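Local coordinates for DNA-damage inducible protein DDI1-like protein (Leishmania major, PDB 5YQ8) that acts as an aspartic protease of the DDI1 family, the crystallised part being its retroviral protease-like (retropepsin) domain, at residues V69-Y81 and I91-M103. Residues are numbered along the deposited sequence; the frame is centred on the assembly and turned at random.
Sequences VNLAGMYIPFAFY and IIGLDQLKRHQMM
The carbonyl O of Pro77 is approached by His100 NE2 at the edge of the imidazole, near the ring plane, with NE2 and O 2.9 Å apart but the N-H bent to 123°. The same N-H leans as weakly on Gln96 OE1, 2.8 Å from His100 NE2, so it is shared between a strand carbonyl and a helix side chain. Water 1 completes the arrangement: it donates to Pro77 O at 2.6 Å and accepts from Gln96 NE2, whose other bond, to Ala79 O, is also weak. Gln96 NE2 lies 3.1 Å from Ala79 N, yet both are donors and no bond joins them.

Apolar contacts flank these groups. Ile76 CG2 sits over one face of the His100 ring, a CH-pi contact 3.3 Å from CG2 to the ring centroid, while Arg99 CG lies over the opposite face. The Gln96 chain, bent at chi2, brings its amide over one face of the Phe78 ring, the two planes 27° apart. Deeper in, Phe78 CZ meets Met102 CE at 4.0 Å, and Leu71 and Ile92 touch tip to tip. Asp95 turns to another partner, accepting from Ser28 N through OD2.

Strand 74-81 and helix 94-99 run nearly antiparallel (161°) in this retropepsin-like domain, with Ile92 near the probable active-site Asp22. The chemistry implies a join built from two weak, bent hydrogen bonds and a bridging water, with one shared N-H, in which His100 and Gln96 bind strand carbonyls by their side chains while hydrocarbon and ring faces probably help to set their orientation.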
loop_
_atom_site.group_PDB
_atom_site.type_symbol
_atom_site.label_atom_id
_atom_site.label_comp_id
_atom_site.label_asym_id
_atom_site.label_seq_id
_atom_site.Cartn_x
_atom_site.Cartn_y
_atom_site.Cartn_z
ATOM N N VAL A 69 9.488 -4.775 18.097
ATOM C CA VAL A 69 9.741 -5.470 16.842
ATOM C C VAL A 69 11.099 -5.068 16.296
ATOM O O VAL A 69 11.387 -3.883 16.105
ATOM C CB VAL A 69 8.663 -5.072 15.854
ATOM C CG1 VAL A 69 8.785 -5.863 14.589
ATOM C CG2 VAL A 69 7.288 -5.317 16.419
ATOM N N ASN A 70 11.936 -6.066 16.026
ATOM C CA ASN A 70 13.300 -5.848 15.607
ATOM C C ASN A 70 13.324 -5.750 14.105
ATOM O O ASN A 70 13.417 -6.754 13.358
ATOM C CB ASN A 70 14.231 -6.948 16.125
ATOM C CG ASN A 70 15.646 -6.796 15.610
ATOM O OD1 ASN A 70 15.914 -7.100 14.426
ATOM N ND2 ASN A 70 16.540 -6.205 16.435
ATOM N N LEU A 71 13.241 -4.516 13.628
ATOM C CA LEU A 71 13.147 -4.246 12.190
ATOM C C LEU A 71 14.351 -3.405 11.839
ATOM O O LEU A 71 14.672 -2.401 12.532
ATOM C CB LEU A 71 11.810 -3.569 11.876
ATOM C CG LEU A 71 11.584 -3.284 10.392
ATOM C CD1 LEU A 71 11.772 -4.513 9.516
ATOM C CD2 LEU A 71 10.210 -2.727 10.134
ATOM N N ALA A 72 15.048 -3.833 10.789
ATOM C CA ALA A 72 16.289 -3.184 10.317
ATOM C C ALA A 72 17.355 -3.240 11.334
ATOM O O ALA A 72 18.131 -2.274 11.424
ATOM C CB ALA A 72 16.038 -1.722 9.847
ATOM N N GLY A 73 17.409 -4.347 12.086
ATOM C CA GLY A 73 18.301 -4.437 13.248
ATOM C C GLY A 73 18.088 -3.432 14.401
ATOM O O GLY A 73 18.932 -3.282 15.291
ATOM N N MET A 74 16.961 -2.730 14.405
ATOM C CA MET A 74 16.655 -1.801 15.471
ATOM C C MET A 74 15.425 -2.283 16.146
ATOM O O MET A 74 14.544 -2.841 15.514
ATOM C CB MET A 74 16.395 -0.405 14.928
ATOM C CG MET A 74 17.557 0.286 14.269
ATOM S SD MET A 74 17.007 1.913 13.685
ATOM C CE MET A 74 15.829 1.459 12.467
ATOM N N TYR A 75 15.376 -2.120 17.464
ATOM C CA TYR A 75 14.081 -2.312 18.214
ATOM C C TYR A 75 13.122 -1.182 17.989
ATOM O O TYR A 75 13.435 -0.087 18.359
ATOM C CB TYR A 75 14.354 -2.532 19.718
ATOM C CG TYR A 75 14.820 -3.938 19.947
ATOM C CD1 TYR A 75 16.155 -4.286 19.733
ATOM C CD2 TYR A 75 13.929 -4.948 20.285
ATOM C CE1 TYR A 75 16.614 -5.580 19.904
ATOM C CE2 TYR A 75 14.372 -6.274 20.434
ATOM C CZ TYR A 75 15.725 -6.570 20.253
ATOM O OH TYR A 75 16.177 -7.868 20.380
ATOM N N ILE A 76 11.978 -1.447 17.363
ATOM C CA ILE A 76 11.001 -0.442 16.984
ATOM C C ILE A 76 9.632 -0.732 17.633
ATOM O O ILE A 76 9.087 -1.812 17.476
ATOM C CB ILE A 76 10.841 -0.421 15.458
ATOM C CG1 ILE A 76 12.076 0.182 14.899
ATOM C CG2 ILE A 76 9.644 0.434 15.023
ATOM C CD1 ILE A 76 12.505 -0.522 13.663
ATOM N N PRO A 77 9.051 0.234 18.352
ATOM C CA PRO A 77 7.809 -0.028 19.025
ATOM C C PRO A 77 6.664 0.020 18.035
ATOM O O PRO A 77 6.451 1.086 17.416
ATOM C CB PRO A 77 7.713 1.116 20.050
ATOM C CG PRO A 77 8.515 2.202 19.475
ATOM C CD PRO A 77 9.567 1.572 18.659
ATOM N N PHE A 78 5.939 -1.115 17.891
ATOM C CA PHE A 78 4.737 -1.228 17.101
ATOM C C PHE A 78 3.480 -1.271 17.932
ATOM O O PHE A 78 3.459 -1.739 19.038
ATOM C CB PHE A 78 4.791 -2.485 16.243
ATOM C CG PHE A 78 5.451 -2.241 14.893
ATOM C CD1 PHE A 78 6.822 -1.923 14.818
ATOM C CD2 PHE A 78 4.701 -2.275 13.714
ATOM C CE1 PHE A 78 7.421 -1.654 13.624
ATOM C CE2 PHE A 78 5.319 -2.014 12.500
ATOM C CZ PHE A 78 6.673 -1.711 12.460
ATOM N N ALA A 79 2.391 -0.800 17.337
ATOM C CA ALA A 79 1.015 -0.979 17.849
ATOM C C ALA A 79 0.194 -1.466 16.676
ATOM O O ALA A 79 0.331 -0.939 15.530
ATOM C CB ALA A 79 0.417 0.299 18.343
ATOM N N PHE A 80 -0.595 -2.507 16.946
ATOM C CA PHE A 80 -1.451 -3.064 15.936
ATOM C C PHE A 80 -2.638 -3.817 16.477
ATOM O O PHE A 80 -2.666 -4.147 17.648
ATOM C CB PHE A 80 -0.661 -3.990 15.059
ATOM C CG PHE A 80 0.231 -4.883 15.797
ATOM C CD1 PHE A 80 -0.274 -5.891 16.549
ATOM C CD2 PHE A 80 1.580 -4.671 15.742
ATOM C CE1 PHE A 80 0.584 -6.684 17.241
ATOM C CE2 PHE A 80 2.431 -5.404 16.436
ATOM C CZ PHE A 80 1.936 -6.427 17.183
ATOM N N TYR A 81 -3.648 -3.989 15.646
ATOM C CA TYR A 81 -4.794 -4.796 16.002
ATOM C C TYR A 81 -4.480 -6.255 15.822
ATOM O O TYR A 81 -3.635 -6.620 15.056
ATOM C CB TYR A 81 -5.987 -4.402 15.146
ATOM C CG TYR A 81 -6.450 -2.998 15.378
ATOM C CD1 TYR A 81 -6.969 -2.617 16.623
ATOM C CD2 TYR A 81 -6.420 -2.050 14.379
ATOM C CE1 TYR A 81 -7.432 -1.346 16.869
ATOM C CE2 TYR A 81 -6.944 -0.775 14.613
ATOM C CZ TYR A 81 -7.419 -0.429 15.880
ATOM O OH TYR A 81 -7.883 0.811 16.245
ATOM N N ILE A 91 0.891 -7.007 8.877
ATOM C CA ILE A 91 0.789 -5.932 7.960
ATOM C C ILE A 91 1.347 -4.649 8.624
ATOM O O ILE A 91 0.848 -4.216 9.711
ATOM C CB ILE A 91 -0.665 -5.733 7.534
ATOM C CG1 ILE A 91 -1.210 -7.082 7.060
ATOM C CG2 ILE A 91 -0.707 -4.742 6.413
ATOM C CD1 ILE A 91 -2.650 -7.109 6.662
ATOM N N ILE A 92 2.394 -4.092 7.993
ATOM C CA ILE A 92 2.892 -2.785 8.295
ATOM C C ILE A 92 2.022 -1.759 7.547
ATOM O O ILE A 92 2.120 -1.619 6.342
ATOM C CB ILE A 92 4.336 -2.674 7.892
ATOM C CG1 ILE A 92 5.159 -3.641 8.717
ATOM C CG2 ILE A 92 4.867 -1.257 8.160
ATOM C CD1 ILE A 92 6.631 -3.551 8.419
ATOM N N GLY A 93 1.140 -1.064 8.251
ATOM C CA GLY A 93 0.303 -0.043 7.598
ATOM C C GLY A 93 0.932 1.337 7.584
ATOM O O GLY A 93 2.048 1.595 8.085
ATOM N N LEU A 94 0.163 2.254 7.042
ATOM C CA LEU A 94 0.509 3.666 6.996
ATOM C C LEU A 94 0.654 4.332 8.382
ATOM O O LEU A 94 1.394 5.247 8.521
ATOM C CB LEU A 94 -0.550 4.376 6.141
ATOM C CG LEU A 94 -0.147 5.688 5.462
ATOM C CD1 LEU A 94 1.123 5.473 4.665
ATOM C CD2 LEU A 94 -1.285 6.206 4.618
ATOM N N ASP A 95 -0.016 3.880 9.416
ATOM C CA ASP A 95 0.294 4.356 10.757
ATOM C C ASP A 95 1.774 4.197 11.169
ATOM O O ASP A 95 2.426 5.152 11.637
ATOM C CB ASP A 95 -0.596 3.636 11.788
ATOM C CG ASP A 95 -0.937 2.168 11.393
ATOM O OD1 ASP A 95 -0.753 1.774 10.179
ATOM O OD2 ASP A 95 -1.461 1.450 12.285
ATOM N N GLN A 96 2.303 2.985 11.067
ATOM C CA GLN A 96 3.685 2.700 11.493
ATOM C C GLN A 96 4.714 3.169 10.461
ATOM O O GLN A 96 5.762 3.624 10.797
ATOM C CB GLN A 96 3.867 1.198 11.798
ATOM C CG GLN A 96 3.006 0.671 12.953
ATOM C CD GLN A 96 3.417 1.209 14.274
ATOM O OE1 GLN A 96 4.606 1.412 14.504
ATOM N NE2 GLN A 96 2.462 1.426 15.159
ATOM N N LEU A 97 4.385 3.105 9.176
ATOM C CA LEU A 97 5.220 3.738 8.141
ATOM C C LEU A 97 5.425 5.215 8.403
ATOM O O LEU A 97 6.527 5.714 8.264
ATOM C CB LEU A 97 4.614 3.544 6.766
ATOM C CG LEU A 97 4.792 2.168 6.098
ATOM C CD1 LEU A 97 4.021 2.059 4.824
ATOM C CD2 LEU A 97 6.269 1.908 5.849
ATOM N N LYS A 98 4.365 5.897 8.796
ATOM C CA LYS A 98 4.423 7.275 9.247
ATOM C C LYS A 98 4.953 7.488 10.648
ATOM O O LYS A 98 5.770 8.335 10.873
ATOM C CB LYS A 98 3.044 7.939 9.115
ATOM C CG LYS A 98 2.563 8.093 7.690
ATOM C CD LYS A 98 1.619 9.283 7.664
ATOM C CE LYS A 98 1.619 9.990 6.354
ATOM N NZ LYS A 98 0.419 10.811 6.359
ATOM N N ARG A 99 4.590 6.667 11.592
ATOM C CA ARG A 99 5.091 6.843 12.955
ATOM C C ARG A 99 6.625 6.772 13.072
ATOM O O ARG A 99 7.251 7.457 13.867
ATOM C CB ARG A 99 4.424 5.768 13.839
ATOM C CG ARG A 99 5.115 5.488 15.144
ATOM C CD ARG A 99 5.055 6.728 16.028
ATOM N NE ARG A 99 5.826 6.396 17.193
ATOM C CZ ARG A 99 7.126 6.576 17.322
ATOM N NH1 ARG A 99 7.841 7.157 16.372
ATOM N NH2 ARG A 99 7.729 6.126 18.399
ATOM N N HIS A 100 7.219 5.910 12.282
ATOM C CA HIS A 100 8.665 5.741 12.278
ATOM C C HIS A 100 9.355 6.338 11.043
ATOM O O HIS A 100 10.548 6.091 10.809
ATOM C CB HIS A 100 9.012 4.246 12.428
ATOM C CG HIS A 100 8.370 3.617 13.608
ATOM N ND1 HIS A 100 8.782 3.865 14.896
ATOM C CD2 HIS A 100 7.307 2.794 13.701
ATOM C CE1 HIS A 100 8.016 3.193 15.730
ATOM N NE2 HIS A 100 7.092 2.551 15.032
ATOM N N GLN A 101 8.621 7.164 10.295
ATOM C CA GLN A 101 9.161 7.985 9.223
ATOM C C GLN A 101 9.938 7.129 8.237
ATOM O O GLN A 101 11.027 7.486 7.814
ATOM C CB GLN A 101 10.047 9.057 9.832
ATOM C CG GLN A 101 9.329 9.972 10.816
ATOM C CD GLN A 101 10.250 11.006 11.364
ATOM O OE1 GLN A 101 11.461 10.983 11.080
ATOM N NE2 GLN A 101 9.725 11.900 12.208
ATOM N N MET A 102 9.357 5.987 7.882
ATOM C CA MET A 102 9.976 5.028 6.997
ATOM C C MET A 102 9.984 5.532 5.563
ATOM O O MET A 102 9.310 6.483 5.206
ATOM C CB MET A 102 9.284 3.631 7.109
ATOM C CG MET A 102 9.433 3.015 8.477
ATOM S SD MET A 102 8.600 1.416 8.547
ATOM C CE MET A 102 8.404 1.131 10.314
ATOM N N MET A 103 10.773 4.841 4.747
ATOM C CA MET A 103 10.932 5.141 3.363
ATOM C C MET A 103 10.804 3.825 2.618
ATOM O O MET A 103 11.523 2.848 2.895
ATOM C CB MET A 103 12.272 5.834 3.109
ATOM C CG MET A 103 12.483 7.210 3.819
ATOM S SD MET A 103 14.200 7.817 4.025
ATOM C CE MET A 103 14.039 9.125 5.232
HETATM O O HOH W 1 4.003 1.819 18.010
#